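Local coordinates for protein probable aspartate aminotransferase 2 (Methanococcus jannaschii, PDB 2Z61) that catalyses the pyridoxal phosphate-dependent transamination between 4-(hydroxymethyl)-2-furancarboxaldehyde phosphate and alanine, a step in methanofuran biosynthesis, at residues Glu77-Lys80 / Asp81-Ala85; Ser162-Asn165 / Pro166-Glu169; Ile171-Glu174 / Ile175-Ala179; Glu206-Glu209 / Asn210-Thr214; Glu268-Thr271 / Glu272-Asn276. One frame throughout, in Å; residues are numbered along the deposited sequence.

How the contacts relate
All five contacts are local, and they follow one another along the chain. Contact 1 ends helix 69-82. Contacts 2 and 3 share the beta-alpha-beta unit of strands 155-161 and 185-189: contact 2 is in the connecting loop, contact 3 at the start of helix 173-182. Contact 4 leads into strand 214-219 of the mixed sheet that also holds these two strands. Contact 5 starts helix 269-295. Contact 3 touches contact 2 through S162 and I171, and contact 4 through Y176 and F207. Contact 4 also meets contact 1, where E206 packs on Y83. Contact 5 touches none of the others; its centre is about 18 Å from that of contact 1. Contact 2 reaches the cofactor through N165.

Contact 1 of 5, residues Glu77-Lys80 / Asp81-Ala85; sequences ELYK and DKYKA
Y79 and Y83 both turn CG away from their own carbonyl carbon, with chi1 at -81° and -47°, and this sends the two rings off the helix side by side in the same direction. They meet obliquely. CD2 of Y79 lies 4.1 Å from CD1 of Y83, and the ring planes are 31° apart. The carbonyl O of Y79 reaches the edge of the Y83 ring. One face of that ring receives CG of K82, 3.5 Å above its plane and offset toward the rim. The K82 chain is extended, and its NZ makes a weak hydrogen bond to Y83 OH at 3.3 Å.

The segment is the C-terminal end of helix 69-82. K82 N gives a nearly straight bond to L78 O at 2.9 Å. D81 N also bonds to L78 O, so this oxygen takes two donors. Y83 N still bonds to Y79 O at 3.1 Å, although Y83 has already left helical angles. The chain then bends back, and A85 O comes 3.2 Å from K80 CA in a CA-H...O contact.

Y79 runs inward to strand 214-219, packing on L216 and N218. Y83 packs on S203 and E206. The two tyrosines pack the end of the helix against that strand and the S203-E206 loop. The chemistry is divided. On the protein side the Y79 hydroxyl is satisfied by Y233, and the Y83 hydroxyl has the weak bond from K82. E77, K80 and D81 keep their charges on the exposed side of the helix.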
# COMPACT_ATOMS: atom_id res chain seq x y z
N GLU A 77 -16.17 -12.33 -14.24
CA GLU A 77 -17.41 -13.09 -14.37
C GLU A 77 -18.51 -12.46 -13.51
O GLU A 77 -19.68 -12.48 -13.88
CB GLU A 77 -17.20 -14.55 -13.95
CG GLU A 77 -16.11 -15.27 -14.73
CD GLU A 77 -15.95 -16.73 -14.32
OE1 GLU A 77 -15.91 -17.01 -13.10
OE2 GLU A 77 -15.84 -17.59 -15.22
N LEU A 78 -18.12 -11.91 -12.36
CA LEU A 78 -19.07 -11.27 -11.46
C LEU A 78 -19.81 -10.12 -12.14
O LEU A 78 -21.03 -9.99 -12.03
CB LEU A 78 -18.34 -10.76 -10.21
CG LEU A 78 -19.06 -9.99 -9.10
CD1 LEU A 78 -19.45 -8.61 -9.57
CD2 LEU A 78 -20.28 -10.76 -8.63
N TYR A 79 -19.05 -9.27 -12.84
CA TYR A 79 -19.63 -8.13 -13.53
C TYR A 79 -20.49 -8.50 -14.72
O TYR A 79 -21.44 -7.80 -15.05
CB TYR A 79 -18.53 -7.15 -13.95
CG TYR A 79 -18.09 -6.24 -12.82
CD1 TYR A 79 -17.38 -6.76 -11.73
CD2 TYR A 79 -18.47 -4.90 -12.79
CE1 TYR A 79 -17.05 -5.95 -10.64
CE2 TYR A 79 -18.14 -4.09 -11.70
CZ TYR A 79 -17.44 -4.62 -10.63
OH TYR A 79 -17.12 -3.84 -9.55
N LYS A 80 -20.15 -9.61 -15.38
CA LYS A 80 -20.93 -10.05 -16.52
C LYS A 80 -22.26 -10.65 -16.05
O LYS A 80 -23.21 -10.73 -16.81
CB LYS A 80 -20.15 -11.09 -17.33
CG LYS A 80 -18.81 -10.58 -17.87
CD LYS A 80 -18.26 -11.47 -18.99
CE LYS A 80 -18.12 -12.93 -18.57
NZ LYS A 80 -17.03 -13.14 -17.57
N ASP A 81 -22.31 -11.06 -14.78
CA ASP A 81 -23.53 -11.65 -14.23
C ASP A 81 -24.41 -10.63 -13.51
O ASP A 81 -25.62 -10.59 -13.74
CB ASP A 81 -23.19 -12.79 -13.26
CG ASP A 81 -22.35 -13.87 -13.90
OD1 ASP A 81 -22.65 -14.26 -15.06
OD2 ASP A 81 -21.40 -14.36 -13.25
N LYS A 82 -23.82 -9.82 -12.64
CA LYS A 82 -24.60 -8.83 -11.90
C LYS A 82 -25.06 -7.72 -12.84
O LYS A 82 -26.14 -7.15 -12.66
CB LYS A 82 -23.77 -8.25 -10.75
CG LYS A 82 -24.57 -7.37 -9.81
CD LYS A 82 -23.72 -6.82 -8.67
CE LYS A 82 -24.55 -5.96 -7.72
NZ LYS A 82 -23.73 -5.37 -6.63
N TYR A 83 -24.23 -7.42 -13.83
CA TYR A 83 -24.55 -6.40 -14.82
C TYR A 83 -24.29 -7.05 -16.17
O TYR A 83 -23.58 -8.05 -16.25
CB TYR A 83 -23.65 -5.17 -14.66
CG TYR A 83 -23.52 -4.69 -13.23
CD1 TYR A 83 -22.56 -5.23 -12.38
CD2 TYR A 83 -24.37 -3.71 -12.72
CE1 TYR A 83 -22.44 -4.80 -11.06
CE2 TYR A 83 -24.27 -3.28 -11.40
CZ TYR A 83 -23.30 -3.83 -10.58
OH TYR A 83 -23.19 -3.41 -9.28
N LYS A 84 -24.87 -6.52 -17.24
CA LYS A 84 -24.64 -7.11 -18.55
C LYS A 84 -23.39 -6.55 -19.19
O LYS A 84 -23.31 -6.44 -20.41
CB LYS A 84 -25.86 -6.88 -19.46
CG LYS A 84 -27.04 -7.79 -19.14
CD LYS A 84 -28.15 -7.64 -20.17
CE LYS A 84 -29.30 -8.59 -19.87
NZ LYS A 84 -30.45 -8.40 -20.81
N ALA A 85 -22.41 -6.21 -18.37
CA ALA A 85 -21.16 -5.66 -18.86
C ALA A 85 -20.05 -6.71 -18.90
O ALA A 85 -19.78 -7.36 -17.89
CB ALA A 85 -20.73 -4.49 -17.99

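Contact 2 of 5, residues Ser162-Asn165 / Pro166-Glu169; sequences SPSN and PLGE
S164 N bonds to E169 O at 3.0 Å and G168 N bonds back to S164 O at 2.8 Å, closing a tight chain reversal in which the two arms run 148° apart.

The chi1 of S164, 69°, sets OG between the backbone N and the carbonyl carbon, the crowded position. From there OG takes a weak hydrogen bond from G168 N at 3.3 Å and lies against CB of L167. On the other arm, E169 O also receives a CA-H...O contact from P163 CA at 3.1 Å, and CB of P163 rests 3.4 Å from the same oxygen. N165 holds its CG anti to the backbone N (chi1 154°), which brings OD1 alongside the P166 ring, 3.3 Å from P166 CA. The peptide bonds before P163 and P166 are both cis. At the backbone angles of G168 a side chain would collide with the carbonyl oxygen of L167, so glycine suits this place.

The amide of N165 has its main partners elsewhere. ND2 bonds to O3 of the pyridoxal phosphate-lysine at position 222, and OD1 bonds to R347. N165 therefore ties the turn to the cofactor, as the equivalent asparagine does in related aminotransferases. The loop leaves strand 155-161 and leads to helix 173-182. Near its start S162 bonds through its backbone to D189 at the end of strand 185-189, and through OG to I171 N just before the helix.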
# COMPACT_ATOMS: atom_id res chain seq x y z
N SER A 162 -20.86 6.03 -4.43
CA SER A 162 -22.24 5.59 -4.26
C SER A 162 -22.40 4.10 -3.99
O SER A 162 -21.95 3.26 -4.77
CB SER A 162 -23.03 5.97 -5.53
OG SER A 162 -24.39 5.58 -5.44
N PRO A 163 -23.03 3.74 -2.85
CA PRO A 163 -23.57 4.69 -1.86
C PRO A 163 -22.44 5.47 -1.21
O PRO A 163 -21.30 4.98 -1.14
CB PRO A 163 -24.33 3.78 -0.89
CG PRO A 163 -23.67 2.46 -1.03
CD PRO A 163 -23.41 2.36 -2.52
N SER A 164 -22.74 6.67 -0.73
CA SER A 164 -21.73 7.54 -0.14
C SER A 164 -21.45 7.45 1.35
O SER A 164 -22.28 7.06 2.15
CB SER A 164 -22.14 9.00 -0.26
OG SER A 164 -23.25 9.27 0.57
N ASN A 165 -20.27 7.67 1.67
CA ASN A 165 -19.86 7.90 3.04
C ASN A 165 -19.68 9.28 3.08
O ASN A 165 -18.86 9.52 2.24
CB ASN A 165 -18.69 6.98 3.40
CG ASN A 165 -17.82 7.54 4.50
OD1 ASN A 165 -18.30 8.19 5.43
ND2 ASN A 165 -16.52 7.29 4.40
N PRO A 166 -20.21 10.16 3.91
CA PRO A 166 -21.07 10.00 5.04
C PRO A 166 -22.58 9.89 4.80
O PRO A 166 -23.31 9.49 5.82
CB PRO A 166 -20.82 11.31 5.78
CG PRO A 166 -20.62 12.31 4.70
CD PRO A 166 -20.02 11.56 3.54
N LEU A 167 -23.19 10.21 3.69
CA LEU A 167 -24.65 10.22 3.51
C LEU A 167 -25.43 8.91 3.55
O LEU A 167 -26.55 8.88 4.06
CB LEU A 167 -24.98 10.95 2.21
CG LEU A 167 -24.48 12.40 2.16
CD1 LEU A 167 -24.62 12.96 0.75
CD2 LEU A 167 -25.28 13.23 3.15
N GLY A 168 -24.87 7.82 3.04
CA GLY A 168 -25.59 6.56 3.05
C GLY A 168 -26.63 6.53 1.93
O GLY A 168 -27.49 5.66 1.89
N GLU A 169 -26.53 7.49 1.02
CA GLU A 169 -27.46 7.59 -0.09
C GLU A 169 -26.88 7.05 -1.38
O GLU A 169 -25.67 6.89 -1.51
CB GLU A 169 -27.86 9.05 -0.28
CG GLU A 169 -28.61 9.65 0.91
CD GLU A 169 -28.79 11.15 0.79
OE1 GLU A 169 -29.26 11.62 -0.27
OE2 GLU A 169 -28.46 11.86 1.76

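Contact 3 of 5, residues Ile171-Glu174 / Ile175-Ala179; sequences IDRE and IYEFA
I171 and I175 cross at about a right angle. CG2 of I171 does the touching: it lies 3.6 Å from I175 CB and also reaches CE1 of Y176 at 3.9 Å. Y176 presents its ring edge to this stretch, and I171 O lies in the ring plane. CD1 of the same ring is 3.5 Å from D172 O.

On the outer side, R173 and E177 pass at a slant, with guanidinium and carboxylate planes 46° apart. R173 starts with CG anti to the backbone N (chi1 166°) and then bends at chi3, which brings NH1 round to E177. NH1 meets OE1 at the guanidinium edge in a salt bridge modelled at 2.6 Å. The position of OE1 is doubtful, because it lies too near a neighbouring atom. NE of R173 makes a weak hydrogen bond to Y202 OH. With an alanine here in place of E177, R173 is likely to lose its charge partner in the helix and to rely more on that weak bond.

These residues lead into and begin helix 173-182, the crossover helix of the beta-alpha-beta unit between strands 155-161 and 185-189. I171, I175 and Y176 pack on I160 of the first strand. I175 and F178 also touch L147 of helix 144-150, and Y176 stacks on F207.

I175 N bonds to D172 O, E177 N to R173 O, and F178 N to E174 O at 2.8 Å.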
# COMPACT_ATOMS: atom_id res chain seq x y z
N ILE A 171 -26.43 7.69 -5.41
CA ILE A 171 -26.45 8.80 -6.36
C ILE A 171 -27.38 8.46 -7.52
O ILE A 171 -27.37 7.33 -8.02
CB ILE A 171 -25.04 9.10 -6.91
CG1 ILE A 171 -24.11 9.55 -5.78
CG2 ILE A 171 -25.11 10.18 -7.99
CD1 ILE A 171 -24.65 10.71 -4.96
N ASP A 172 -28.19 9.42 -7.96
CA ASP A 172 -29.11 9.17 -9.05
C ASP A 172 -28.48 9.10 -10.44
O ASP A 172 -27.42 9.68 -10.69
CB ASP A 172 -30.24 10.20 -9.07
CG ASP A 172 -31.30 9.87 -10.12
OD1 ASP A 172 -31.74 10.80 -10.83
OD2 ASP A 172 -31.67 8.68 -10.23
N ARG A 173 -29.17 8.38 -11.31
CA ARG A 173 -28.78 8.16 -12.70
C ARG A 173 -28.37 9.42 -13.47
O ARG A 173 -27.39 9.39 -14.22
CB ARG A 173 -29.94 7.46 -13.42
CG ARG A 173 -29.85 7.44 -14.93
CD ARG A 173 -31.18 7.00 -15.56
NE ARG A 173 -31.22 5.56 -15.84
CZ ARG A 173 -30.67 5.00 -16.92
NH1 ARG A 173 -30.04 5.75 -17.81
NH2 ARG A 173 -30.75 3.69 -17.09
N GLU A 174 -29.11 10.51 -13.29
CA GLU A 174 -28.82 11.76 -14.00
C GLU A 174 -27.43 12.33 -13.76
O GLU A 174 -26.83 12.89 -14.68
CB GLU A 174 -29.87 12.82 -13.63
CG GLU A 174 -31.27 12.48 -14.11
CD GLU A 174 -32.28 13.56 -13.76
OE1 GLU A 174 -33.46 13.41 -14.16
OE2 GLU A 174 -31.90 14.54 -13.08
N ILE A 175 -26.92 12.21 -12.54
CA ILE A 175 -25.59 12.73 -12.24
C ILE A 175 -24.56 12.00 -13.10
O ILE A 175 -23.66 12.62 -13.66
CB ILE A 175 -25.22 12.55 -10.75
CG1 ILE A 175 -26.11 13.43 -9.87
CG2 ILE A 175 -23.78 12.95 -10.53
CD1 ILE A 175 -27.58 13.10 -9.93
N TYR A 176 -24.70 10.68 -13.21
CA TYR A 176 -23.77 9.90 -14.04
C TYR A 176 -23.89 10.34 -15.50
O TYR A 176 -22.89 10.57 -16.16
CB TYR A 176 -24.07 8.40 -13.95
CG TYR A 176 -23.73 7.78 -12.62
CD1 TYR A 176 -24.67 7.70 -11.60
CD2 TYR A 176 -22.45 7.30 -12.36
CE1 TYR A 176 -24.36 7.15 -10.37
CE2 TYR A 176 -22.12 6.75 -11.13
CZ TYR A 176 -23.08 6.68 -10.14
OH TYR A 176 -22.77 6.16 -8.90
N GLU A 177 -25.12 10.46 -15.98
CA GLU A 177 -25.39 10.86 -17.36
C GLU A 177 -24.81 12.23 -17.67
O GLU A 177 -24.20 12.43 -18.72
CB GLU A 177 -26.90 10.85 -17.61
CG GLU A 177 -27.47 9.43 -17.73
CD GLU A 177 -28.96 9.35 -17.39
OE1 GLU A 177 -29.56 8.29 -17.65
OE2 GLU A 177 -29.51 10.33 -16.85
N PHE A 178 -24.97 13.18 -16.75
CA PHE A 178 -24.42 14.51 -16.95
C PHE A 178 -22.90 14.44 -17.02
O PHE A 178 -22.28 15.03 -17.91
CB PHE A 178 -24.82 15.44 -15.81
CG PHE A 178 -24.32 16.85 -15.99
CD1 PHE A 178 -24.94 17.72 -16.87
CD2 PHE A 178 -23.19 17.29 -15.30
CE1 PHE A 178 -24.44 19.01 -17.08
CE2 PHE A 178 -22.69 18.58 -15.51
CZ PHE A 178 -23.32 19.43 -16.40
N ALA A 179 -22.29 13.70 -16.09
CA ALA A 179 -20.84 13.58 -16.04
C ALA A 179 -20.22 12.98 -17.30
O ALA A 179 -19.20 13.47 -17.78
CB ALA A 179 -20.41 12.77 -14.82

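Contact 4 of 5, residues Glu206-Glu209 / Asn210-Thr214; sequences EFDE and NLEKT
D208 meets every residue of N210-T214, starting with N210, whose CB stands 4.5 Å from D208 OD1. N210 occupies the third position of the type I beta turn from D208 to L211. L211 closes that turn: its N bonds to D208 O at 2.8 Å. The L211 side chain points away and packs on I205, though CD2 stays 3.9 Å from D208 O.

E212 comes next. Its N bonds to D208 OD1 at 3.1 Å, using the syn lone pair of that oxygen. D208 reaches it because CG is anti to the backbone N (chi1 175°), which carries the carboxylate across the turn. The E212 carboxylate is a like charge close by, its OE2 4.4 Å from D208 OD1. K213 N then bonds to D208 OD2 at 3.0 Å, although the placing of OD2 is less sure. K213 NZ bonds to Y180 O of helix 173-182. T214 opens strand 214-219, and its side chain slides past that of D208 in the opposite direction.

Were D208 replaced by a leucine, the backbone N-H groups of E212 and K213 would probably lack these acceptors, and the chain entering the strand would be less firmly set.

D208 is buried. Its carboxylate is shared between two successive backbone N-H groups, which would probably offset part of its negative charge, while the carboxylate of E212 nearby would tend to work the other way.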
# COMPACT_ATOMS: atom_id res chain seq x y z
N GLU A 206 -22.49 0.54 -15.98
CA GLU A 206 -23.75 0.57 -16.72
C GLU A 206 -23.89 1.77 -17.66
O GLU A 206 -24.72 1.74 -18.57
CB GLU A 206 -24.92 0.53 -15.73
CG GLU A 206 -25.01 -0.81 -14.98
CD GLU A 206 -26.04 -0.81 -13.86
OE1 GLU A 206 -25.93 0.03 -12.95
OE2 GLU A 206 -26.95 -1.66 -13.89
N PHE A 207 -23.09 2.81 -17.46
CA PHE A 207 -23.15 4.00 -18.31
C PHE A 207 -22.00 4.09 -19.30
O PHE A 207 -22.09 4.79 -20.32
CB PHE A 207 -23.17 5.26 -17.45
CG PHE A 207 -24.25 5.27 -16.41
CD1 PHE A 207 -24.06 4.66 -15.18
CD2 PHE A 207 -25.48 5.86 -16.68
CE1 PHE A 207 -25.08 4.63 -14.23
CE2 PHE A 207 -26.51 5.83 -15.74
CZ PHE A 207 -26.30 5.22 -14.51
N ASP A 208 -20.92 3.38 -19.02
CA ASP A 208 -19.75 3.40 -19.88
C ASP A 208 -19.15 1.99 -19.86
O ASP A 208 -18.10 1.74 -19.27
CB ASP A 208 -18.75 4.44 -19.35
CG ASP A 208 -17.44 4.44 -20.10
OD1 ASP A 208 -17.45 4.15 -21.32
OD2 ASP A 208 -16.40 4.75 -19.49
N GLU A 209 -19.85 1.07 -20.52
CA GLU A 209 -19.45 -0.33 -20.57
C GLU A 209 -18.08 -0.60 -21.18
O GLU A 209 -17.54 -1.70 -21.01
CB GLU A 209 -20.52 -1.14 -21.31
CG GLU A 209 -21.88 -1.08 -20.64
CD GLU A 209 -22.94 -1.84 -21.40
OE1 GLU A 209 -23.12 -1.56 -22.60
OE2 GLU A 209 -23.60 -2.72 -20.79
N ASN A 210 -17.51 0.38 -21.88
CA ASN A 210 -16.19 0.20 -22.47
C ASN A 210 -15.13 0.90 -21.63
O ASN A 210 -13.96 0.96 -22.01
CB ASN A 210 -16.16 0.75 -23.90
CG ASN A 210 -16.97 -0.10 -24.85
OD1 ASN A 210 -16.75 -1.31 -24.96
ND2 ASN A 210 -17.89 0.53 -25.57
N LEU A 211 -15.55 1.44 -20.49
CA LEU A 211 -14.64 2.14 -19.59
C LEU A 211 -13.75 3.10 -20.35
O LEU A 211 -12.54 3.18 -20.12
CB LEU A 211 -13.78 1.11 -18.84
CG LEU A 211 -14.58 0.01 -18.15
CD1 LEU A 211 -13.68 -1.18 -17.87
CD2 LEU A 211 -15.21 0.56 -16.88
N GLU A 212 -14.36 3.84 -21.28
CA GLU A 212 -13.66 4.81 -22.10
C GLU A 212 -13.19 5.98 -21.26
O GLU A 212 -12.08 6.48 -21.44
CB GLU A 212 -14.58 5.33 -23.21
CG GLU A 212 -15.05 4.26 -24.18
CD GLU A 212 -16.02 4.79 -25.22
OE1 GLU A 212 -16.48 3.99 -26.07
OE2 GLU A 212 -16.32 6.01 -25.19
N LYS A 213 -14.04 6.42 -20.34
CA LYS A 213 -13.68 7.55 -19.49
C LYS A 213 -14.00 7.34 -18.01
O LYS A 213 -14.18 8.30 -17.26
CB LYS A 213 -14.38 8.81 -20.01
CG LYS A 213 -15.89 8.69 -20.12
CD LYS A 213 -16.49 9.85 -20.91
CE LYS A 213 -15.98 11.19 -20.41
NZ LYS A 213 -16.49 12.33 -21.22
N THR A 214 -14.06 6.08 -17.59
CA THR A 214 -14.32 5.81 -16.19
C THR A 214 -13.28 4.89 -15.55
O THR A 214 -12.70 4.03 -16.21
CB THR A 214 -15.72 5.17 -15.95
OG1 THR A 214 -15.57 3.78 -15.64
CG2 THR A 214 -16.60 5.31 -17.16

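Contact 5 of 5, residues Glu268-Thr271 / Glu272-Asn276; sequences EKET and EREIN
T271 lays its CG2 alongside I275, the two side chains pointing the same way, and CG2 comes to 3.4 Å from I275 CD1. This is tighter than a usual carbon contact. OG1 lies anti to the carbonyl carbon (chi1 -63°), which leaves CG2 anti to the backbone N. The methyl is thus turned along the helix toward I275, while OG1 turns back to bond K265 O. P44 covers both residues, and I275 also touches L223, next to the cofactor-bearing lysine position.

E270 and E274 pass at an angle on an adjacent side, with carboxylate planes 52° apart. E270 OE1 and E274 OE2 are 2.7 Å apart. E274 OE1 turns to the protein and bonds to K45 N, at the start of helix 45-56, and both glutamates touch P46. On the exposed side K269 lies beside E272, but its NZ is 4.1 Å from E272 OE2, too long for a salt bridge.

E268 is the N-cap of helix 269-295, and E272 N bonds to E268 O at 3.0 Å. E274 N bonds to E270 O, and I275 N to T271 O at 2.9 Å. The long helix thus begins against the loop and the first turn of helix 45-56.

Two carboxylate oxygens so close would repel if both were charged. One of E270 and E274 probably holds a proton and donates it to the other, so this pair is likely to carry less negative charge than its sequence suggests.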
# COMPACT_ATOMS: atom_id res chain seq x y z
N GLU A 268 -18.37 -17.95 -3.52
CA GLU A 268 -18.93 -19.27 -3.28
C GLU A 268 -20.35 -19.13 -2.75
O GLU A 268 -20.70 -18.12 -2.13
CB GLU A 268 -18.07 -20.01 -2.25
CG GLU A 268 -17.78 -21.46 -2.60
CD GLU A 268 -16.89 -21.60 -3.82
OE1 GLU A 268 -16.52 -22.74 -4.16
OE2 GLU A 268 -16.56 -20.56 -4.44
N LYS A 269 -21.17 -20.15 -3.00
CA LYS A 269 -22.56 -20.15 -2.54
C LYS A 269 -22.61 -19.93 -1.04
O LYS A 269 -23.35 -19.07 -0.56
CB LYS A 269 -23.23 -21.49 -2.86
CG LYS A 269 -23.31 -21.83 -4.34
CD LYS A 269 -24.24 -20.89 -5.09
CE LYS A 269 -24.37 -21.32 -6.55
NZ LYS A 269 -25.24 -20.42 -7.34
N GLU A 270 -21.84 -20.70 -0.29
CA GLU A 270 -21.83 -20.55 1.16
C GLU A 270 -21.52 -19.12 1.60
O GLU A 270 -22.17 -18.59 2.50
CB GLU A 270 -20.83 -21.52 1.79
CG GLU A 270 -20.58 -21.23 3.27
CD GLU A 270 -21.85 -21.30 4.11
OE1 GLU A 270 -21.83 -20.82 5.27
OE2 GLU A 270 -22.86 -21.84 3.62
N THR A 271 -20.53 -18.49 0.96
CA THR A 271 -20.17 -17.12 1.33
C THR A 271 -21.29 -16.13 1.05
O THR A 271 -21.63 -15.32 1.91
CB THR A 271 -18.90 -16.65 0.60
OG1 THR A 271 -17.80 -17.47 0.99
CG2 THR A 271 -18.60 -15.19 0.96
N GLU A 272 -21.87 -16.19 -0.15
CA GLU A 272 -22.95 -15.27 -0.49
C GLU A 272 -24.09 -15.48 0.50
O GLU A 272 -24.86 -14.56 0.78
CB GLU A 272 -23.44 -15.49 -1.92
CG GLU A 272 -24.14 -16.81 -2.15
CD GLU A 272 -24.74 -16.92 -3.54
OE1 GLU A 272 -25.61 -16.10 -3.88
OE2 GLU A 272 -24.33 -17.83 -4.30
N ARG A 273 -24.19 -16.69 1.03
CA ARG A 273 -25.23 -17.00 2.00
C ARG A 273 -24.98 -16.11 3.21
O ARG A 273 -25.88 -15.41 3.68
CB ARG A 273 -25.13 -18.46 2.43
CG ARG A 273 -26.32 -18.97 3.21
CD ARG A 273 -27.52 -19.17 2.30
NE ARG A 273 -27.26 -20.19 1.29
CZ ARG A 273 -28.05 -20.44 0.25
NH1 ARG A 273 -29.16 -19.72 0.07
NH2 ARG A 273 -27.74 -21.39 -0.62
N GLU A 274 -23.75 -16.14 3.70
CA GLU A 274 -23.36 -15.36 4.87
C GLU A 274 -23.47 -13.85 4.66
O GLU A 274 -23.88 -13.14 5.58
CB GLU A 274 -21.94 -15.75 5.30
CG GLU A 274 -21.88 -17.18 5.84
CD GLU A 274 -20.47 -17.66 6.12
OE1 GLU A 274 -19.71 -16.95 6.82
OE2 GLU A 274 -20.11 -18.77 5.64
N ILE A 275 -23.11 -13.36 3.48
CA ILE A 275 -23.20 -11.93 3.23
C ILE A 275 -24.66 -11.47 3.20
O ILE A 275 -24.97 -10.36 3.64
CB ILE A 275 -22.48 -11.53 1.90
CG1 ILE A 275 -20.98 -11.41 2.14
CG2 ILE A 275 -22.99 -10.20 1.37
CD1 ILE A 275 -20.31 -12.68 2.56
N ASN A 276 -25.55 -12.32 2.70
CA ASN A 276 -26.97 -11.95 2.67
C ASN A 276 -27.52 -11.84 4.09
O ASN A 276 -28.37 -11.01 4.37
CB ASN A 276 -27.78 -12.96 1.87
CG ASN A 276 -27.69 -12.72 0.39
OD1 ASN A 276 -27.75 -11.57 -0.07
ND2 ASN A 276 -27.56 -13.79 -0.39